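Local coordinates for protein (S)-2-haloacid dehalogenase 4A (PDB 2NO4) that catalyses the hydrolytic dehalogenation of short-chain (S)-2-haloalkanoic acids to the corresponding (R)-2-hydroxyalkanoic acids, with inversion of configuration, at residues R165-A170 / F197-V202; S13-V18 / P178-F183; I159-P164 / A188-G193. All coordinates share one frame; numbering follows the deposited sequence.

Overall arrangement
The three contacts show how elements of one Rossmann-like fold converge, from the central sheet to the active site. Interaction 2 joins two neighbouring central strands; interaction 1 packs helix 164-174 against the turn leading into the next strand; interaction 3 brings a loop and helix 188-197 together at the catalytic pocket. Interactions 1 and 2 share the sheet, with Asn200 O 2.7 Å from Phe183 N in a probable hydrogen bond. Interactions 1 and 3 have centres about 8 Å apart and meet where Tyr167 OH approaches Asp190 OD1 to 2.6 Å. Phe183 CZ lies 3.3 Å from Asp190 OD1, while Lys161 reaches the nucleophile Asp20, their side chains about 3 Å apart.

Interaction 1: residues R165-A170 / F197-V202; sequences RIYQFA and FGFNTV
Tyr167 and Ala170 of helix 164-174 pack against Phe197 and Phe199, two aromatic residues on either side of Gly198 in the Schellman motif that ends helix 188-197. Gly198, with positive phi (124°), is the C-prime residue of this motif, and Phe199 N returns to Ala194 O. The turn thus brings both phenyl rings to the same neighbouring helix. Phe197 has CG anti to its backbone N (chi1 178°), and its ring receives Tyr167 CB over one face. This is a CH-pi contact, 3.7 Å from Tyr167 CB to the Phe197 ring centroid; the methylene is offset toward the rim and comes within 3.5 Å of Phe197 CD2. Farther round the same ring, Gln168 CB lies 3.8 Å from Phe197 CE1. Phe199 makes a different kind of contact. Its ring and that of Tyr167 meet obliquely, their planes at 86°, and the nearest ring atoms, Tyr167 CD1 and Phe199 CE2, are 3.8 Å apart. Phe199 CZ also approaches the backbone, lying 3.4 Å from Tyr167 O, while Ala170 CB borders the edge of the Phe199 ring at 4.2 Å from CZ. No hydrogen bond crosses the contact, which is mainly apolar; the hydroxyl of Tyr167, a residue thought important for catalysis, finds its partner in Asp190 OD1. Ala194 of helix 188-197 touches Tyr167 and Phe199, Leu127 of strand 123-128 touches Tyr167 and Ala170, and beyond Phe199 the chain enters strand 200-204 beside strand 181-185.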
ATOM      1  N   ARG B 165      -6.334   7.008 -14.970  1.00 25.59           N
ATOM      2  CA  ARG B 165      -6.957   6.340 -16.128  1.00 26.23           C
ATOM      3  C   ARG B 165      -8.196   5.522 -15.773  1.00 25.90           C
ATOM      4  O   ARG B 165      -9.088   5.397 -16.603  1.00 25.21           O
ATOM      5  CB  ARG B 165      -5.968   5.472 -16.936  1.00 26.87           C
ATOM      6  CG  ARG B 165      -4.787   6.257 -17.533  1.00 30.12           C
ATOM      7  CD  ARG B 165      -3.529   5.872 -16.775  1.00 34.09           C
ATOM      8  NE  ARG B 165      -2.740   5.002 -17.576  1.00 35.68           N
ATOM      9  CZ  ARG B 165      -1.695   4.268 -17.212  1.00 34.98           C
ATOM     10  NH1 ARG B 165      -1.249   4.137 -15.961  1.00 31.21           N
ATOM     11  NH2 ARG B 165      -1.124   3.590 -18.180  1.00 36.09           N
ATOM     12  N   ILE B 166      -8.261   4.970 -14.554  1.00 24.22           N
ATOM     13  CA  ILE B 166      -9.453   4.225 -14.143  1.00 25.64           C
ATOM     14  C   ILE B 166     -10.705   5.100 -13.916  1.00 24.17           C
ATOM     15  O   ILE B 166     -11.816   4.694 -14.276  1.00 23.73           O
ATOM     16  CB  ILE B 166      -9.208   3.225 -12.977  1.00 25.21           C
ATOM     17  CG1 ILE B 166     -10.409   2.264 -12.875  1.00 26.60           C
ATOM     18  CG2 ILE B 166      -8.949   3.978 -11.660  1.00 25.02           C
ATOM     19  CD1 ILE B 166     -10.287   1.181 -11.763  1.00 29.14           C
ATOM     20  N   TYR B 167     -10.528   6.284 -13.325  1.00 22.99           N
ATOM     21  CA  TYR B 167     -11.605   7.260 -13.184  1.00 24.89           C
ATOM     22  C   TYR B 167     -12.040   7.792 -14.563  1.00 24.22           C
ATOM     23  O   TYR B 167     -13.230   7.999 -14.795  1.00 26.27           O
ATOM     24  CB  TYR B 167     -11.200   8.403 -12.217  1.00 21.97           C
ATOM     25  CG  TYR B 167     -10.714   7.841 -10.880  1.00 23.33           C
ATOM     26  CD1 TYR B 167     -11.605   7.159 -10.029  1.00 20.75           C
ATOM     27  CD2 TYR B 167      -9.369   7.949 -10.493  1.00 22.48           C
ATOM     28  CE1 TYR B 167     -11.185   6.615  -8.809  1.00 19.57           C
ATOM     29  CE2 TYR B 167      -8.925   7.387  -9.258  1.00 23.08           C
ATOM     30  CZ  TYR B 167      -9.857   6.734  -8.426  1.00 22.07           C
ATOM     31  OH  TYR B 167      -9.480   6.162  -7.229  1.00 22.16           O
ATOM     32  N   GLN B 168     -11.073   8.009 -15.460  1.00 26.42           N
ATOM     33  CA  GLN B 168     -11.344   8.450 -16.841  1.00 26.25           C
ATOM     34  C   GLN B 168     -12.165   7.409 -17.601  1.00 25.83           C
ATOM     35  O   GLN B 168     -13.094   7.766 -18.321  1.00 26.90           O
ATOM     36  CB  GLN B 168     -10.039   8.752 -17.600  1.00 28.06           C
ATOM     37  CG  GLN B 168     -10.236   9.308 -19.030  1.00 29.73           C
ATOM     38  CD  GLN B 168     -10.999  10.616 -19.024  1.00 30.04           C
ATOM     39  OE1 GLN B 168     -12.057  10.726 -19.628  1.00 36.70           O
ATOM     40  NE2 GLN B 168     -10.482  11.602 -18.337  1.00 30.92           N
ATOM     41  N   PHE B 169     -11.813   6.135 -17.433  1.00 25.20           N
ATOM     42  CA  PHE B 169     -12.582   4.997 -17.963  1.00 26.64           C
ATOM     43  C   PHE B 169     -14.087   5.075 -17.613  1.00 26.70           C
ATOM     44  O   PHE B 169     -14.937   4.818 -18.477  1.00 27.88           O
ATOM     45  CB  PHE B 169     -11.961   3.663 -17.483  1.00 27.88           C
ATOM     46  CG  PHE B 169     -12.660   2.422 -17.999  1.00 31.02           C
ATOM     47  CD1 PHE B 169     -12.593   2.062 -19.358  1.00 30.34           C
ATOM     48  CD2 PHE B 169     -13.367   1.586 -17.128  1.00 30.00           C
ATOM     49  CE1 PHE B 169     -13.242   0.879 -19.829  1.00 30.92           C
ATOM     50  CE2 PHE B 169     -14.015   0.430 -17.599  1.00 30.66           C
ATOM     51  CZ  PHE B 169     -13.949   0.081 -18.942  1.00 28.95           C
ATOM     52  N   ALA B 170     -14.403   5.411 -16.356  1.00 25.56           N
ATOM     53  CA  ALA B 170     -15.786   5.599 -15.900  1.00 24.94           C
ATOM     54  C   ALA B 170     -16.487   6.746 -16.657  1.00 25.87           C
ATOM     55  O   ALA B 170     -17.628   6.598 -17.079  1.00 24.73           O
ATOM     56  CB  ALA B 170     -15.824   5.850 -14.334  1.00 23.71           C
ATOM     57  N   PHE B 197      -8.603  13.545  -9.609  1.00 24.82           N
ATOM     58  CA  PHE B 197      -9.128  13.426 -10.969  1.00 26.13           C
ATOM     59  C   PHE B 197     -10.231  14.455 -11.289  1.00 28.42           C
ATOM     60  O   PHE B 197     -10.329  14.952 -12.434  1.00 28.15           O
ATOM     61  CB  PHE B 197      -9.625  11.986 -11.233  1.00 25.91           C
ATOM     62  CG  PHE B 197     -10.227  11.804 -12.605  1.00 26.08           C
ATOM     63  CD1 PHE B 197      -9.395  11.662 -13.717  1.00 26.33           C
ATOM     64  CD2 PHE B 197     -11.613  11.807 -12.779  1.00 25.36           C
ATOM     65  CE1 PHE B 197      -9.921  11.537 -15.017  1.00 25.65           C
ATOM     66  CE2 PHE B 197     -12.166  11.663 -14.057  1.00 26.37           C
ATOM     67  CZ  PHE B 197     -11.313  11.543 -15.182  1.00 25.38           C
ATOM     68  N   GLY B 198     -11.064  14.791 -10.303  1.00 27.93           N
ATOM     69  CA  GLY B 198     -12.136  15.769 -10.535  1.00 28.90           C
ATOM     70  C   GLY B 198     -13.571  15.354 -10.223  1.00 28.83           C
ATOM     71  O   GLY B 198     -14.492  16.156 -10.420  1.00 27.99           O
ATOM     72  N   PHE B 199     -13.785  14.120  -9.753  1.00 26.57           N
ATOM     73  CA  PHE B 199     -15.147  13.721  -9.311  1.00 26.43           C
ATOM     74  C   PHE B 199     -15.506  14.469  -8.041  1.00 25.22           C
ATOM     75  O   PHE B 199     -14.621  14.865  -7.323  1.00 24.81           O
ATOM     76  CB  PHE B 199     -15.230  12.245  -8.969  1.00 24.25           C
ATOM     77  CG  PHE B 199     -15.135  11.315 -10.146  1.00 25.24           C
ATOM     78  CD1 PHE B 199     -15.395  11.750 -11.449  1.00 25.25           C
ATOM     79  CD2 PHE B 199     -14.803   9.977  -9.933  1.00 25.45           C
ATOM     80  CE1 PHE B 199     -15.329  10.836 -12.556  1.00 25.30           C
ATOM     81  CE2 PHE B 199     -14.728   9.053 -11.004  1.00 24.79           C
ATOM     82  CZ  PHE B 199     -15.016   9.494 -12.327  1.00 25.35           C
ATOM     83  N   ASN B 200     -16.810  14.654  -7.781  1.00 27.28           N
ATOM     84  CA  ASN B 200     -17.298  15.181  -6.492  1.00 26.75           C
ATOM     85  C   ASN B 200     -17.310  14.039  -5.479  1.00 25.86           C
ATOM     86  O   ASN B 200     -18.063  13.074  -5.630  1.00 26.64           O
ATOM     87  CB  ASN B 200     -18.702  15.800  -6.647  1.00 29.29           C
ATOM     88  CG  ASN B 200     -18.723  16.912  -7.695  1.00 33.64           C
ATOM     89  OD1 ASN B 200     -18.225  18.008  -7.449  1.00 36.75           O
ATOM     90  ND2 ASN B 200     -19.269  16.618  -8.879  1.00 34.46           N
ATOM     91  N   THR B 201     -16.479  14.142  -4.444  1.00 22.28           N
ATOM     92  CA  THR B 201     -16.236  12.991  -3.574  1.00 23.56           C
ATOM     93  C   THR B 201     -17.019  13.019  -2.271  1.00 22.82           C
ATOM     94  O   THR B 201     -17.120  14.043  -1.605  1.00 21.55           O
ATOM     95  CB  THR B 201     -14.722  12.808  -3.292  1.00 22.68           C
ATOM     96  OG1 THR B 201     -14.194  14.057  -2.843  1.00 23.92           O
ATOM     97  CG2 THR B 201     -14.021  12.398  -4.586  1.00 21.07           C
ATOM     98  N   VAL B 202     -17.554  11.864  -1.925  1.00 22.76           N
ATOM     99  CA  VAL B 202     -18.269  11.679  -0.671  1.00 22.04           C
ATOM    100  C   VAL B 202     -17.716  10.454   0.026  1.00 21.00           C
ATOM    101  O   VAL B 202     -17.752   9.330  -0.511  1.00 22.43           O
ATOM    102  CB  VAL B 202     -19.768  11.500  -0.906  1.00 22.95           C
ATOM    103  CG1 VAL B 202     -20.497  11.172   0.449  1.00 24.62           C
ATOM    104  CG2 VAL B 202     -20.338  12.734  -1.629  1.00 23.81           C
TER

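Interaction 2: residues S13-V18 / P178-F183; sequences SLRACV and PNEVCF
Glu180, Val18 and Cys182 bury the most surface where residues 13-18 meet 178-183, and each joins the two segments in a different way. Glu180 works first through its backbone: its carbonyl oxygen accepts two bonds, from Arg15 N at 2.7 Å, on a lone pair, and from Ala16 N at 3.1 Å. Its side chain runs beside that of Arg15, pointing the same way. Glu180 OE2 meets the guanidinium at its edge, near the plane, in a long salt bridge of 3.7 Å to Arg15 NE, with the carboxylate turned 79° from the guanidinium. A water links Glu180 OE2 to Ser13 O, and OE1 is held by Asn177 N. Cys182 then continues the pairing: its N donates to Ala16 O at 2.9 Å, and its O accepts from Val18 N at 2.9 Å. On its side of the sheet Cys182 CB touches Leu14 CD1 at 3.9 Å, and Leu232 of helix 228-232 covers Leu14, Cys17 and Cys182 together. Val18 lies on the opposite face with Val181 and Phe183. Val18 CG2 packs against Val181 CG1 at 3.7 Å, while CG1, anti to the backbone N (chi1 179°), reaches Phe183 CD1 at 4.0 Å. Apolar contacts thus flank the paired strands on both faces of the sheet. Such parallel pairing of the first and fourth strands, with strand order 3-2-1-4-5-6, is characteristic of Rossmann-like folds, here the HAD core with its nucleophile, Asp20, just beyond strand 16-19.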
ATOM      1  N   SER B  13     -26.261  19.204 -10.495  1.00 67.36           N
ATOM      2  CA  SER B  13     -26.103  19.054 -11.951  1.00 60.11           C
ATOM      3  C   SER B  13     -25.410  17.697 -12.163  1.00 54.70           C
ATOM      4  O   SER B  13     -24.759  17.434 -13.197  1.00 53.31           O
ATOM      5  CB  SER B  13     -25.249  20.177 -12.525  1.00 61.03           C
ATOM      6  OG  SER B  13     -24.156  20.441 -11.662  1.00 62.10           O
ATOM      7  N   LEU B  14     -25.564  16.840 -11.157  1.00 46.69           N
ATOM      8  CA  LEU B  14     -24.955  15.530 -11.148  1.00 40.63           C
ATOM      9  C   LEU B  14     -25.775  14.584 -12.016  1.00 38.53           C
ATOM     10  O   LEU B  14     -27.004  14.607 -12.000  1.00 38.46           O
ATOM     11  CB  LEU B  14     -24.838  15.009  -9.709  1.00 38.90           C
ATOM     12  CG  LEU B  14     -23.927  15.814  -8.773  1.00 37.71           C
ATOM     13  CD1 LEU B  14     -24.099  15.358  -7.329  1.00 37.62           C
ATOM     14  CD2 LEU B  14     -22.493  15.715  -9.187  1.00 35.55           C
ATOM     15  N   ARG B  15     -25.095  13.767 -12.796  1.00 35.28           N
ATOM     16  CA  ARG B  15     -25.787  12.796 -13.618  1.00 34.55           C
ATOM     17  C   ARG B  15     -25.560  11.371 -13.103  1.00 32.99           C
ATOM     18  O   ARG B  15     -26.398  10.504 -13.300  1.00 30.02           O
ATOM     19  CB  ARG B  15     -25.384  12.942 -15.088  1.00 37.30           C
ATOM     20  CG  ARG B  15     -25.631  14.344 -15.683  1.00 40.62           C
ATOM     21  CD  ARG B  15     -26.214  14.265 -17.120  1.00 46.74           C
ATOM     22  NE  ARG B  15     -25.257  13.804 -18.149  1.00 49.53           N
ATOM     23  CZ  ARG B  15     -25.307  12.632 -18.809  1.00 50.27           C
ATOM     24  NH1 ARG B  15     -26.259  11.734 -18.578  1.00 49.92           N
ATOM     25  NH2 ARG B  15     -24.384  12.351 -19.718  1.00 50.58           N
ATOM     26  N   ALA B  16     -24.440  11.131 -12.414  1.00 29.87           N
ATOM     27  CA  ALA B  16     -24.096   9.763 -12.022  1.00 28.43           C
ATOM     28  C   ALA B  16     -23.586   9.688 -10.594  1.00 26.97           C
ATOM     29  O   ALA B  16     -22.885  10.589 -10.142  1.00 27.17           O
ATOM     30  CB  ALA B  16     -23.064   9.144 -13.012  1.00 26.53           C
ATOM     31  N   CYS B  17     -23.989   8.620  -9.900  1.00 25.68           N
ATOM     32  CA  CYS B  17     -23.438   8.225  -8.602  1.00 26.51           C
ATOM     33  C   CYS B  17     -22.625   7.003  -8.856  1.00 26.06           C
ATOM     34  O   CYS B  17     -23.145   5.979  -9.275  1.00 27.14           O
ATOM     35  CB  CYS B  17     -24.546   7.927  -7.577  1.00 28.74           C
ATOM     36  SG  CYS B  17     -25.500   9.436  -7.158  1.00 31.01           S
ATOM     37  N   VAL B  18     -21.315   7.142  -8.660  1.00 26.82           N
ATOM     38  CA  VAL B  18     -20.383   6.069  -8.924  1.00 23.84           C
ATOM     39  C   VAL B  18     -19.804   5.602  -7.585  1.00 23.56           C
ATOM     40  O   VAL B  18     -19.278   6.419  -6.791  1.00 22.35           O
ATOM     41  CB  VAL B  18     -19.256   6.521  -9.912  1.00 24.95           C
ATOM     42  CG1 VAL B  18     -18.300   5.368 -10.133  1.00 23.10           C
ATOM     43  CG2 VAL B  18     -19.875   6.973 -11.261  1.00 24.80           C
ATOM     44  N   PRO B 178     -16.216  14.554 -15.485  1.00 31.28           N
ATOM     45  CA  PRO B 178     -15.858  14.373 -14.070  1.00 30.01           C
ATOM     46  C   PRO B 178     -16.756  15.144 -13.128  1.00 31.12           C
ATOM     47  O   PRO B 178     -17.184  14.601 -12.133  1.00 31.55           O
ATOM     48  CB  PRO B 178     -14.417  14.886 -13.996  1.00 28.89           C
ATOM     49  CG  PRO B 178     -13.884  14.643 -15.380  1.00 30.24           C
ATOM     50  CD  PRO B 178     -15.031  14.866 -16.319  1.00 29.72           C
ATOM     51  N   ASN B 179     -17.057  16.399 -13.432  1.00 31.71           N
ATOM     52  CA  ASN B 179     -17.887  17.160 -12.503  1.00 32.01           C
ATOM     53  C   ASN B 179     -19.381  16.828 -12.464  1.00 30.90           C
ATOM     54  O   ASN B 179     -20.118  17.430 -11.706  1.00 30.91           O
ATOM     55  CB  ASN B 179     -17.640  18.672 -12.627  1.00 35.05           C
ATOM     56  CG  ASN B 179     -18.286  19.287 -13.854  1.00 37.23           C
ATOM     57  OD1 ASN B 179     -18.937  18.616 -14.668  1.00 38.08           O
ATOM     58  ND2 ASN B 179     -18.099  20.592 -13.996  1.00 41.07           N
ATOM     59  N   GLU B 180     -19.820  15.864 -13.270  1.00 32.21           N
ATOM     60  CA  GLU B 180     -21.202  15.368 -13.224  1.00 32.17           C
ATOM     61  C   GLU B 180     -21.318  14.078 -12.433  1.00 31.53           C
ATOM     62  O   GLU B 180     -22.406  13.465 -12.353  1.00 30.76           O
ATOM     63  CB  GLU B 180     -21.718  15.115 -14.626  1.00 33.12           C
ATOM     64  CG  GLU B 180     -21.713  16.350 -15.488  1.00 34.70           C
ATOM     65  CD  GLU B 180     -22.187  16.057 -16.885  1.00 35.87           C
ATOM     66  OE1 GLU B 180     -21.604  15.198 -17.570  1.00 36.07           O
ATOM     67  OE2 GLU B 180     -23.165  16.703 -17.293  1.00 40.10           O
ATOM     68  N   VAL B 181     -20.184  13.669 -11.857  1.00 27.99           N
ATOM     69  CA  VAL B 181     -20.086  12.469 -11.027  1.00 26.86           C
ATOM     70  C   VAL B 181     -19.989  12.783  -9.512  1.00 26.22           C
ATOM     71  O   VAL B 181     -19.142  13.559  -9.062  1.00 23.15           O
ATOM     72  CB  VAL B 181     -18.903  11.598 -11.490  1.00 25.69           C
ATOM     73  CG1 VAL B 181     -18.617  10.405 -10.499  1.00 25.63           C
ATOM     74  CG2 VAL B 181     -19.150  11.104 -12.925  1.00 24.88           C
ATOM     75  N   CYS B 182     -20.884  12.165  -8.758  1.00 25.16           N
ATOM     76  CA  CYS B 182     -20.711  12.004  -7.323  1.00 25.89           C
ATOM     77  C   CYS B 182     -20.049  10.637  -7.049  1.00 24.28           C
ATOM     78  O   CYS B 182     -20.616   9.560  -7.286  1.00 24.44           O
ATOM     79  CB  CYS B 182     -22.050  12.126  -6.586  1.00 24.52           C
ATOM     80  SG  CYS B 182     -21.851  11.973  -4.778  1.00 27.33           S
ATOM     81  N   PHE B 183     -18.829  10.702  -6.540  1.00 23.95           N
ATOM     82  CA  PHE B 183     -18.048   9.495  -6.325  1.00 23.14           C
ATOM     83  C   PHE B 183     -18.075   9.118  -4.854  1.00 22.42           C
ATOM     84  O   PHE B 183     -17.676   9.918  -3.999  1.00 22.80           O
ATOM     85  CB  PHE B 183     -16.591   9.647  -6.793  1.00 21.54           C
ATOM     86  CG  PHE B 183     -15.789   8.334  -6.695  1.00 22.45           C
ATOM     87  CD1 PHE B 183     -15.905   7.388  -7.701  1.00 22.07           C
ATOM     88  CD2 PHE B 183     -14.966   8.055  -5.594  1.00 21.76           C
ATOM     89  CE1 PHE B 183     -15.206   6.153  -7.653  1.00 23.90           C
ATOM     90  CE2 PHE B 183     -14.236   6.831  -5.532  1.00 22.04           C
ATOM     91  CZ  PHE B 183     -14.361   5.889  -6.565  1.00 22.27           C
TER
HETATM   92  O   HOH W   1     -24.447  18.605 -15.745  1.00 48.43           O

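Interaction 3: residues I159-P164 / A188-G193; sequences IYKPDP and AWDLGG. With SO4 (sulfate ion), chain H.
Lys161 CB meets the edge of the Trp189 indole, near the ring plane, 3.7 Å from CZ3. Over one face sits Asp190 CB, 3.6 Å above the plane and offset toward the rim, and Trp59 makes an edge-to-face contact with the ring. The carboxylate of Asp190 is the second flat group. Lys161 extends past it, with CD 3.4 Å from Asp190 OD1, and its NZ reaches OD2 in a salt bridge of 2.9 Å, coming from above the carboxylate plane, 40° out of it. Next in the chain, Pro162, preceded by a cis peptide bond, rests on the helix: Pro162 CB is 3.7 Å from Gly193 CA, a close approach allowed by the missing side chain. A water joins Pro162 O to Gly193 O, and Leu63 of the second subunit packs on the proline. The polar ends are shared widely. Asp190 OD2 is also hydrogen-bonded to Ser185 OG and OD1 to Tyr167 OH, while Lys161 NZ bonds to Leu127 O, to the nucleophile Asp20 and, at 2.8 Å, to O3 of a sulfate. That anion is also held by Ala21 N, Tyr22 N, Ser128 OG and Asn129 N, in residues that bind the haloacid, so it probably marks where the substrate carboxylate sits, and Asp190 probably helps to orient Lys161 between nucleophile and anion.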
ATOM      1  N   ILE B 159      -5.233  -1.697 -14.990  1.00 27.17           N
ATOM      2  CA  ILE B 159      -4.695  -0.541 -14.285  1.00 27.42           C
ATOM      3  C   ILE B 159      -5.566  -0.336 -13.029  1.00 25.51           C
ATOM      4  O   ILE B 159      -6.776  -0.187 -13.148  1.00 25.56           O
ATOM      5  CB  ILE B 159      -4.827   0.731 -15.159  1.00 29.52           C
ATOM      6  CG1 ILE B 159      -3.898   0.659 -16.380  1.00 30.65           C
ATOM      7  CG2 ILE B 159      -4.458   2.000 -14.349  1.00 30.82           C
ATOM      8  CD1 ILE B 159      -4.162   1.776 -17.336  1.00 33.69           C
ATOM      9  N   TYR B 160      -4.946  -0.312 -11.847  1.00 23.69           N
ATOM     10  CA  TYR B 160      -5.693  -0.178 -10.592  1.00 23.32           C
ATOM     11  C   TYR B 160      -5.848   1.265 -10.116  1.00 20.71           C
ATOM     12  O   TYR B 160      -5.067   2.131 -10.489  1.00 19.68           O
ATOM     13  CB  TYR B 160      -5.008  -1.011  -9.510  1.00 22.62           C
ATOM     14  CG  TYR B 160      -5.265  -2.499  -9.633  1.00 24.77           C
ATOM     15  CD1 TYR B 160      -4.220  -3.387  -9.870  1.00 22.88           C
ATOM     16  CD2 TYR B 160      -6.564  -3.019  -9.471  1.00 21.50           C
ATOM     17  CE1 TYR B 160      -4.459  -4.752  -9.928  1.00 24.74           C
ATOM     18  CE2 TYR B 160      -6.793  -4.378  -9.520  1.00 23.36           C
ATOM     19  CZ  TYR B 160      -5.750  -5.224  -9.754  1.00 22.93           C
ATOM     20  OH  TYR B 160      -5.979  -6.554  -9.833  1.00 25.03           O
ATOM     21  N   LYS B 161      -6.860   1.506  -9.287  1.00 20.49           N
ATOM     22  CA  LYS B 161      -6.987   2.773  -8.571  1.00 19.80           C
ATOM     23  C   LYS B 161      -5.715   2.946  -7.709  1.00 20.14           C
ATOM     24  O   LYS B 161      -5.137   1.941  -7.279  1.00 20.36           O
ATOM     25  CB  LYS B 161      -8.202   2.707  -7.639  1.00 21.25           C
ATOM     26  CG  LYS B 161      -9.535   2.606  -8.320  1.00 22.30           C
ATOM     27  CD  LYS B 161     -10.538   2.104  -7.278  1.00 21.64           C
ATOM     28  CE  LYS B 161     -11.965   2.315  -7.715  1.00 23.70           C
ATOM     29  NZ  LYS B 161     -12.910   1.995  -6.552  1.00 20.20           N
ATOM     30  N   PRO B 162      -5.326   4.198  -7.394  1.00 20.63           N
ATOM     31  CA  PRO B 162      -5.968   5.488  -7.774  1.00 20.91           C
ATOM     32  C   PRO B 162      -5.386   6.159  -9.036  1.00 21.32           C
ATOM     33  O   PRO B 162      -5.333   7.393  -9.106  1.00 22.56           O
ATOM     34  CB  PRO B 162      -5.677   6.374  -6.551  1.00 21.51           C
ATOM     35  CG  PRO B 162      -4.373   5.849  -5.990  1.00 20.92           C
ATOM     36  CD  PRO B 162      -4.194   4.412  -6.458  1.00 21.77           C
ATOM     37  N   ASP B 163      -4.890   5.357  -9.979  1.00 20.61           N
ATOM     38  CA  ASP B 163      -4.337   5.877 -11.230  1.00 23.21           C
ATOM     39  C   ASP B 163      -5.482   6.577 -11.943  1.00 23.14           C
ATOM     40  O   ASP B 163      -6.562   5.988 -12.037  1.00 23.89           O
ATOM     41  CB  ASP B 163      -3.869   4.714 -12.118  1.00 21.21           C
ATOM     42  CG  ASP B 163      -3.153   5.184 -13.350  1.00 24.11           C
ATOM     43  OD1 ASP B 163      -3.795   5.784 -14.247  1.00 22.97           O
ATOM     44  OD2 ASP B 163      -1.926   5.021 -13.397  1.00 22.10           O
ATOM     45  N   PRO B 164      -5.265   7.831 -12.420  1.00 24.44           N
ATOM     46  CA  PRO B 164      -6.395   8.548 -13.026  1.00 25.77           C
ATOM     47  C   PRO B 164      -7.059   7.854 -14.234  1.00 27.15           C
ATOM     48  O   PRO B 164      -8.241   8.115 -14.485  1.00 27.55           O
ATOM     49  CB  PRO B 164      -5.786   9.893 -13.426  1.00 24.72           C
ATOM     50  CG  PRO B 164      -4.227   9.594 -13.552  1.00 23.24           C
ATOM     51  CD  PRO B 164      -4.035   8.651 -12.419  1.00 22.63           C
ATOM     52  N   ALA B 188     -10.054   6.009   1.747  1.00 21.27           N
ATOM     53  CA  ALA B 188      -9.470   7.345   1.629  1.00 21.92           C
ATOM     54  C   ALA B 188      -8.545   7.544   0.418  1.00 20.47           C
ATOM     55  O   ALA B 188      -8.546   8.617  -0.156  1.00 18.19           O
ATOM     56  CB  ALA B 188      -8.761   7.762   2.950  1.00 21.87           C
ATOM     57  N   TRP B 189      -7.773   6.513   0.037  1.00 19.23           N
ATOM     58  CA  TRP B 189      -6.857   6.576  -1.110  1.00 19.99           C
ATOM     59  C   TRP B 189      -7.658   6.696  -2.454  1.00 20.06           C
ATOM     60  O   TRP B 189      -7.230   7.335  -3.392  1.00 19.38           O
ATOM     61  CB  TRP B 189      -5.898   5.335  -1.110  1.00 21.08           C
ATOM     62  CG  TRP B 189      -6.583   4.028  -0.914  1.00 20.28           C
ATOM     63  CD1 TRP B 189      -6.761   3.384   0.275  1.00 19.27           C
ATOM     64  CD2 TRP B 189      -7.262   3.223  -1.912  1.00 20.84           C
ATOM     65  NE1 TRP B 189      -7.490   2.241   0.097  1.00 20.64           N
ATOM     66  CE2 TRP B 189      -7.812   2.106  -1.230  1.00 21.41           C
ATOM     67  CE3 TRP B 189      -7.450   3.334  -3.310  1.00 22.37           C
ATOM     68  CZ2 TRP B 189      -8.570   1.094  -1.881  1.00 22.80           C
ATOM     69  CZ3 TRP B 189      -8.220   2.303  -3.974  1.00 21.31           C
ATOM     70  CH2 TRP B 189      -8.750   1.207  -3.249  1.00 22.36           C
ATOM     71  N   ASP B 190      -8.819   6.070  -2.485  1.00 17.88           N
ATOM     72  CA  ASP B 190      -9.720   6.036  -3.622  1.00 21.09           C
ATOM     73  C   ASP B 190     -10.408   7.400  -3.750  1.00 20.77           C
ATOM     74  O   ASP B 190     -10.505   7.944  -4.855  1.00 23.68           O
ATOM     75  CB  ASP B 190     -10.730   4.904  -3.390  1.00 22.71           C
ATOM     76  CG  ASP B 190     -11.621   4.610  -4.610  1.00 27.05           C
ATOM     77  OD1 ASP B 190     -11.277   4.998  -5.760  1.00 24.50           O
ATOM     78  OD2 ASP B 190     -12.684   3.959  -4.378  1.00 30.18           O
ATOM     79  N   LEU B 191     -10.859   7.963  -2.632  1.00 22.28           N
ATOM     80  CA  LEU B 191     -11.347   9.364  -2.601  1.00 23.25           C
ATOM     81  C   LEU B 191     -10.239  10.363  -3.013  1.00 22.23           C
ATOM     82  O   LEU B 191     -10.517  11.335  -3.680  1.00 25.00           O
ATOM     83  CB  LEU B 191     -11.949   9.738  -1.237  1.00 21.62           C
ATOM     84  CG  LEU B 191     -13.130   8.829  -0.839  1.00 22.71           C
ATOM     85  CD1 LEU B 191     -13.207   8.752   0.678  1.00 23.55           C
ATOM     86  CD2 LEU B 191     -14.443   9.297  -1.477  1.00 22.33           C
ATOM     87  N   GLY B 192      -9.009  10.129  -2.572  1.00 22.68           N
ATOM     88  CA  GLY B 192      -7.882  10.967  -2.961  1.00 23.98           C
ATOM     89  C   GLY B 192      -7.682  10.960  -4.464  1.00 23.30           C
ATOM     90  O   GLY B 192      -7.614  12.017  -5.065  1.00 22.16           O
ATOM     91  N   GLY B 193      -7.645   9.761  -5.065  1.00 22.59           N
ATOM     92  CA  GLY B 193      -7.504   9.620  -6.506  1.00 23.33           C
ATOM     93  C   GLY B 193      -8.657  10.203  -7.310  1.00 25.30           C
ATOM     94  O   GLY B 193      -8.420  10.938  -8.278  1.00 24.42           O
TER
HETATM   95  S   SO4 H1002     -12.694  -1.572  -4.952  1.00 25.31           S
HETATM   96  O1  SO4 H1002     -14.101  -1.872  -5.082  1.00 23.09           O
HETATM   97  O2  SO4 H1002     -11.889  -2.790  -4.937  1.00 27.32           O
HETATM   98  O3  SO4 H1002     -12.234  -0.649  -5.964  1.00 23.44           O
HETATM   99  O4  SO4 H1002     -12.583  -0.941  -3.639  1.00 25.97           O
HETATM  100  O   HOH W   2      -6.322   9.977  -9.808  1.00 22.01           O